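Local coordinates for protein dTDP-glucose 4,6-dehydratase (Klebsiella pneumoniae, PDB 5U4Q) that binds NAD and probably catalyses the dehydration of dTDP-glucose or a related nucleotide sugar, as in the NAD-dependent epimerase/dehydratase family, at residues A[167-170]-A[175-178]; A[193-198]-A[276-281]. All blocks are in the same frame, centred on the assembly; numbering follows the deposited sequence. Where two conformers were deposited one is given.

Both contacts are buried, but they lie on opposite sides of the chain's centre, their own centres 37 Å apart and their nearest atoms about 17 Å apart. Contact 1 is local: three residues separate helix 153-172 from strand 176-185, and two hydroxyls meet where the chain turns into the parallel sheet. In contact 2 the partners are 78 residues apart in sequence, helix 194-203 and helix 271-282, and the meeting is wholly apolar, one leucine methyl against a leucine and a phenylalanine. The two share no element, yet strand 176-185 of contact 1 is followed directly by helix 194-203 of contact 2, so the chain runs from one to the other.

Contact 1. Residues A[167-170]-A[175-178]; sequences TYSH and PTTG
In S169 a chi1 of -70° sets OG beside the backbone N, and in T176 a chi1 of 64° puts OG1 between the backbone N and the carbonyl carbon; since both CB atoms point across the gap, the two hydroxyls meet. S169 OG and T176 OG1 are 2.8 Å apart, close enough for a hydrogen bond whose proton is not assigned, and the angle CB-OG1-OG at the threonine is about 109°, close to tetrahedral. The threonine methyl comes alongside as well, T176 CG2 lying 3.3 Å from S169 OG, so the serine oxygen meets both branches of T176. The backbones come closest one residue earlier, with 5.7 Å between the CA atoms of S169 and P175. S169 OG is buried and has several polar neighbours: its single proton can serve I174 O, its strongest polar partner, or P257 O, just before strand 258-263, so these bonds are alternatives or shared. This cluster of polar contacts links the end of helix 153-172 to the start of the strand. Nearby residues of the helix face elsewhere: Y168 packs on helix 98-118, and T167 and H170 touch S152 and V151 of the second subunit. Helix 153-172 follows strand 123-129 and leads into its parallel neighbour 176-185, so the contact sits at the helix-to-strand return of a beta-alpha-beta crossover of the Rossmann fold.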
ATOM      1  N   THR A 167      -9.321   6.114   2.941  0.70 14.09           N
ATOM      2  CA  THR A 167      -9.047   7.312   3.748  0.70 14.68           C
ATOM      3  C   THR A 167      -9.547   8.617   3.104  0.70 15.15           C
ATOM      4  O   THR A 167     -10.052   9.483   3.791  0.70 15.82           O
ATOM      5  CB  THR A 167      -7.536   7.495   4.110  0.70 16.28           C
ATOM      6  OG1 THR A 167      -6.801   7.901   2.961  0.70 19.94           O
ATOM      7  CG2 THR A 167      -6.936   6.269   4.674  0.70 16.05           C
ATOM      8  N   TYR A 168      -9.422   8.754   1.791  1.00 13.79           N
ATOM      9  CA  TYR A 168      -9.889   9.953   1.106  1.00 14.14           C
ATOM     10  C   TYR A 168     -11.421  10.011   1.047  1.00 14.45           C
ATOM     11  O   TYR A 168     -12.011  11.105   1.170  1.00 14.51           O
ATOM     12  CB  TYR A 168      -9.198  10.094  -0.263  1.00 13.80           C
ATOM     13  CG  TYR A 168      -7.899  10.846  -0.134  1.00 15.42           C
ATOM     14  CD1 TYR A 168      -6.869  10.368   0.661  1.00 16.25           C
ATOM     15  CD2 TYR A 168      -7.720  12.066  -0.762  1.00 14.43           C
ATOM     16  CE1 TYR A 168      -5.699  11.099   0.841  1.00 15.35           C
ATOM     17  CE2 TYR A 168      -6.542  12.785  -0.612  1.00 13.70           C
ATOM     18  CZ  TYR A 168      -5.546  12.305   0.207  1.00 14.25           C
ATOM     19  OH  TYR A 168      -4.375  13.009   0.407  1.00 16.56           O
ATOM     20  N   SER A 169     -12.052   8.878   0.824  1.00 13.72           N
ATOM     21  CA  SER A 169     -13.531   8.811   0.877  1.00 13.93           C
ATOM     22  C   SER A 169     -14.025   9.195   2.271  1.00 14.22           C
ATOM     23  O   SER A 169     -14.989   9.944   2.412  1.00 15.00           O
ATOM     24  CB  SER A 169     -14.057   7.419   0.538  1.00 14.08           C
ATOM     25  OG  SER A 169     -13.848   7.142  -0.831  1.00 14.61           O
ATOM     26  N   HIS A 170     -13.368   8.656   3.289  1.00 14.65           N
ATOM     27  CA  HIS A 170     -13.760   8.925   4.665  1.00 15.12           C
ATOM     28  C   HIS A 170     -13.579  10.402   5.052  1.00 16.33           C
ATOM     29  O   HIS A 170     -14.514  11.049   5.593  1.00 18.64           O
ATOM     30  CB  HIS A 170     -12.975   8.050   5.639  1.00 15.82           C
ATOM     31  CG  HIS A 170     -13.197   8.431   7.064  1.00 15.95           C
ATOM     32  ND1 HIS A 170     -14.342   8.099   7.756  1.00 17.96           N
ATOM     33  CD2 HIS A 170     -12.441   9.183   7.908  1.00 17.95           C
ATOM     34  CE1 HIS A 170     -14.262   8.600   8.982  1.00 19.56           C
ATOM     35  NE2 HIS A 170     -13.130   9.268   9.093  1.00 18.08           N
ATOM     36  N   PRO A 175     -16.282  10.086  -3.560  1.00 13.57           N
ATOM     37  CA  PRO A 175     -16.739   8.728  -3.782  1.00 13.58           C
ATOM     38  C   PRO A 175     -15.732   7.931  -4.594  1.00 12.97           C
ATOM     39  O   PRO A 175     -15.255   8.423  -5.602  1.00 13.90           O
ATOM     40  CB  PRO A 175     -18.059   8.924  -4.536  1.00 13.91           C
ATOM     41  CG  PRO A 175     -18.475  10.342  -4.186  1.00 14.04           C
ATOM     42  CD  PRO A 175     -17.170  11.048  -4.232  1.00 14.43           C
ATOM     43  N   THR A 176     -15.376   6.746  -4.110  1.00 12.60           N
ATOM     44  CA  THR A 176     -14.371   5.934  -4.805  1.00 12.88           C
ATOM     45  C   THR A 176     -14.876   4.540  -5.035  1.00 12.32           C
ATOM     46  O   THR A 176     -15.527   3.930  -4.143  1.00 12.89           O
ATOM     47  CB  THR A 176     -13.028   5.878  -4.044  1.00 13.28           C
ATOM     48  OG1 THR A 176     -13.178   5.225  -2.768  1.00 12.86           O
ATOM     49  CG2 THR A 176     -12.440   7.269  -3.843  1.00 14.39           C
ATOM     50  N   THR A 177     -14.599   4.022  -6.240  1.00 12.43           N
ATOM     51  CA  THR A 177     -14.901   2.647  -6.592  1.00 12.66           C
ATOM     52  C   THR A 177     -13.640   1.993  -7.186  1.00 12.10           C
ATOM     53  O   THR A 177     -13.152   2.406  -8.252  1.00 13.32           O
ATOM     54  CB  THR A 177     -16.056   2.525  -7.615  1.00 13.62           C
ATOM     55  OG1 THR A 177     -17.210   3.200  -7.131  1.00 14.50           O
ATOM     56  CG2 THR A 177     -16.383   1.045  -7.855  1.00 14.94           C
ATOM     57  N   GLY A 178     -13.123   0.967  -6.503  1.00 13.00           N
ATOM     58  CA  GLY A 178     -12.012   0.190  -7.010  1.00 12.99           C
ATOM     59  C   GLY A 178     -12.503  -1.066  -7.710  1.00 13.42           C
ATOM     60  O   GLY A 178     -13.474  -1.692  -7.291  1.00 14.57           O
TER

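Contact 2. Residues A[193-198]-A[276-281]; sequences MALFKF and TALEEA
Two helical segments face each other here, their backbones closest at L195 and L278, whose CA atoms are 7.9 Å apart; within them, regular bonds such as F198 N to A194 O (3.2 Å) and A281 N to A277 O (3.0 Å) hold the turns. The contact is carried by L278, whose CD1 is anti to CA (chi2 176°) and so forms the far end of the side chain, reaching the other helix between two residues one turn apart. On one of them it lies 3.6 Å from F198 CB, and it sits at the edge of the F198 ring, near the ring plane, 4.2 Å from F198 CD2. On the other it comes 4.0 Å from L195 CD2. The F198 ring leads away from L278, and A194 O lies over one of its faces, offset toward the rim. No hydrogen bond crosses; L195 O, also 4.0 Å from L278 CD1, is bonded to T199 OG1 within its own helix. Helix 320-334 completes the packing, with V324 and F327 against L195 and V328 against L278, while Y185 of strand 176-185 touches L195, so three helices pack together beside the end of that strand.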
HETATM    1  N   MSE A 193       0.458 -10.101 -22.427  0.65 19.64           N
HETATM    2  CA  MSE A 193      -0.603 -10.815 -21.728  0.65 19.47           C
HETATM    3  C   MSE A 193      -1.639 -11.431 -22.615  0.65 18.76           C
HETATM    4  O   MSE A 193      -1.788 -11.067 -23.786  0.65 16.73           O
HETATM    5  CB  MSE A 193      -1.376  -9.841 -20.827  0.65 23.51           C
HETATM    6  CG  MSE A 193      -0.468  -9.078 -19.885  0.65 26.01           C
HETATM    7 SE   MSE A 193      -1.469  -8.247 -18.407  0.65 29.36          SE
HETATM    8  CE  MSE A 193       0.066  -8.008 -17.202  0.65 29.72           C
ATOM      9  N   ALA A 194      -2.356 -12.396 -22.038  1.00 20.29           N
ATOM     10  CA  ALA A 194      -3.556 -12.994 -22.648  1.00 18.43           C
ATOM     11  C   ALA A 194      -3.411 -13.528 -24.059  1.00 18.45           C
ATOM     12  O   ALA A 194      -2.399 -14.149 -24.361  1.00 18.49           O
ATOM     13  CB  ALA A 194      -4.688 -11.983 -22.542  1.00 18.83           C
ATOM     14  N   LEU A 195      -4.399 -13.303 -24.940  1.00 17.43           N
ATOM     15  CA  LEU A 195      -4.322 -13.877 -26.271  1.00 17.34           C
ATOM     16  C   LEU A 195      -3.180 -13.325 -27.100  1.00 17.89           C
ATOM     17  O   LEU A 195      -2.583 -14.018 -27.911  1.00 18.24           O
ATOM     18  CB  LEU A 195      -5.602 -13.669 -27.040  1.00 18.17           C
ATOM     19  CG  LEU A 195      -6.869 -14.276 -26.498  1.00 19.80           C
ATOM     20  CD1 LEU A 195      -7.937 -14.107 -27.557  1.00 20.13           C
ATOM     21  CD2 LEU A 195      -6.646 -15.759 -26.188  1.00 22.04           C
ATOM     22  N   PHE A 196      -2.881 -12.039 -26.920  1.00 16.41           N
ATOM     23  CA  PHE A 196      -1.797 -11.395 -27.640  1.00 16.33           C
ATOM     24  C   PHE A 196      -0.479 -12.125 -27.303  1.00 16.45           C
ATOM     25  O   PHE A 196       0.310 -12.436 -28.190  1.00 17.20           O
ATOM     26  CB  PHE A 196      -1.774  -9.910 -27.209  1.00 16.27           C
ATOM     27  CG  PHE A 196      -1.120  -8.956 -28.173  1.00 16.85           C
ATOM     28  CD1 PHE A 196      -0.072  -9.317 -29.020  1.00 18.14           C
ATOM     29  CD2 PHE A 196      -1.500  -7.625 -28.131  1.00 17.90           C
ATOM     30  CE1 PHE A 196       0.506  -8.372 -29.860  1.00 18.01           C
ATOM     31  CE2 PHE A 196      -0.908  -6.682 -28.944  1.00 18.40           C
ATOM     32  CZ  PHE A 196       0.100  -7.051 -29.792  1.00 18.31           C
ATOM     33  N   LYS A 197      -0.265 -12.405 -26.025  1.00 17.98           N
ATOM     34  CA  LYS A 197       0.941 -13.138 -25.598  1.00 20.19           C
ATOM     35  C   LYS A 197       1.026 -14.481 -26.318  1.00 22.62           C
ATOM     36  O   LYS A 197       2.068 -14.823 -26.876  1.00 20.28           O
ATOM     37  CB  LYS A 197       0.940 -13.350 -24.089  1.00 22.83           C
ATOM     38  CG  LYS A 197       2.123 -14.155 -23.561  1.00 25.69           C
ATOM     39  CD  LYS A 197       2.063 -14.300 -22.056  1.00 27.73           C
ATOM     40  CE  LYS A 197       3.314 -14.992 -21.531  1.00 34.48           C
ATOM     41  NZ  LYS A 197       3.373 -14.921 -20.048  1.00 40.01           N
ATOM     42  N   PHE A 198      -0.071 -15.227 -26.324  1.00 19.65           N
ATOM     43  CA  PHE A 198      -0.055 -16.540 -27.011  1.00 21.61           C
ATOM     44  C   PHE A 198       0.148 -16.410 -28.519  1.00 23.31           C
ATOM     45  O   PHE A 198       0.878 -17.196 -29.130  1.00 23.79           O
ATOM     46  CB  PHE A 198      -1.332 -17.341 -26.776  1.00 21.92           C
ATOM     47  CG  PHE A 198      -1.662 -17.595 -25.338  1.00 25.90           C
ATOM     48  CD1 PHE A 198      -0.678 -17.923 -24.408  1.00 28.81           C
ATOM     49  CD2 PHE A 198      -2.994 -17.567 -24.916  1.00 27.55           C
ATOM     50  CE1 PHE A 198      -1.011 -18.160 -23.077  1.00 31.84           C
ATOM     51  CE2 PHE A 198      -3.335 -17.818 -23.590  1.00 31.68           C
ATOM     52  CZ  PHE A 198      -2.339 -18.106 -22.667  1.00 31.96           C
ATOM     53  N   THR A 276      -6.799 -23.691 -28.284  1.00 21.38           N
ATOM     54  CA  THR A 276      -7.368 -24.416 -29.414  1.00 22.71           C
ATOM     55  C   THR A 276      -8.045 -23.468 -30.395  1.00 21.34           C
ATOM     56  O   THR A 276      -7.878 -23.585 -31.627  1.00 21.31           O
ATOM     57  CB  THR A 276      -8.377 -25.473 -28.936  1.00 24.60           C
ATOM     58  OG1 THR A 276      -7.708 -26.387 -28.051  1.00 26.17           O
ATOM     59  CG2 THR A 276      -8.971 -26.222 -30.109  1.00 27.44           C
ATOM     60  N   ALA A 277      -8.805 -22.515 -29.854  1.00 21.04           N
ATOM     61  CA  ALA A 277      -9.485 -21.536 -30.698  1.00 20.16           C
ATOM     62  C   ALA A 277      -8.483 -20.665 -31.476  1.00 19.55           C
ATOM     63  O   ALA A 277      -8.722 -20.324 -32.628  1.00 20.61           O
ATOM     64  CB  ALA A 277     -10.414 -20.664 -29.870  1.00 20.87           C
ATOM     65  N   LEU A 278      -7.404 -20.243 -30.813  1.00 20.23           N
ATOM     66  CA  LEU A 278      -6.356 -19.476 -31.506  1.00 20.48           C
ATOM     67  C   LEU A 278      -5.710 -20.283 -32.605  1.00 22.08           C
ATOM     68  O   LEU A 278      -5.448 -19.767 -33.692  1.00 20.71           O
ATOM     69  CB  LEU A 278      -5.254 -19.010 -30.560  1.00 23.60           C
ATOM     70  CG  LEU A 278      -5.405 -17.683 -29.866  1.00 24.93           C
ATOM     71  CD1 LEU A 278      -4.232 -17.510 -28.922  1.00 25.95           C
ATOM     72  CD2 LEU A 278      -5.450 -16.528 -30.868  1.00 22.42           C
ATOM     73  N   GLU A 279      -5.439 -21.554 -32.321  1.00 20.89           N
ATOM     74  CA  GLU A 279      -4.820 -22.432 -33.329  1.00 23.78           C
ATOM     75  C   GLU A 279      -5.667 -22.518 -34.596  1.00 25.31           C
ATOM     76  O   GLU A 279      -5.141 -22.430 -35.714  1.00 25.70           O
ATOM     77  CB  GLU A 279      -4.565 -23.805 -32.722  1.00 23.68           C
ATOM     78  CG  GLU A 279      -3.390 -23.833 -31.761  1.00 23.27           C
ATOM     79  CD  GLU A 279      -3.207 -25.182 -31.085  1.00 25.61           C
ATOM     80  OE1 GLU A 279      -4.209 -25.926 -30.948  1.00 31.88           O
ATOM     81  OE2 GLU A 279      -2.063 -25.479 -30.699  1.00 29.37           O
ATOM     82  N   GLU A 280      -6.975 -22.646 -34.417  1.00 25.74           N
ATOM     83  CA  GLU A 280      -7.913 -22.709 -35.525  1.00 27.18           C
ATOM     84  C   GLU A 280      -7.938 -21.396 -36.298  1.00 27.20           C
ATOM     85  O   GLU A 280      -7.958 -21.399 -37.529  1.00 29.67           O
ATOM     86  CB  GLU A 280      -9.320 -23.002 -35.017  1.00 31.13           C
ATOM     87  CG  GLU A 280     -10.366 -23.130 -36.124  1.00 37.98           C
ATOM     88  CD  GLU A 280     -11.786 -23.215 -35.596  1.00 45.79           C
ATOM     89  OE1 GLU A 280     -12.541 -24.083 -36.089  1.00 56.28           O
ATOM     90  OE2 GLU A 280     -12.155 -22.415 -34.695  1.00 42.97           O
ATOM     91  N   ALA A 281      -7.961 -20.279 -35.575  1.00 24.89           N
ATOM     92  CA  ALA A 281      -8.040 -18.964 -36.211  1.00 23.22           C
ATOM     93  C   ALA A 281      -6.786 -18.603 -36.983  1.00 24.87           C
ATOM     94  O   ALA A 281      -6.862 -17.948 -38.015  1.00 24.07           O
ATOM     95  CB  ALA A 281      -8.338 -17.875 -35.171  1.00 23.90           C
TER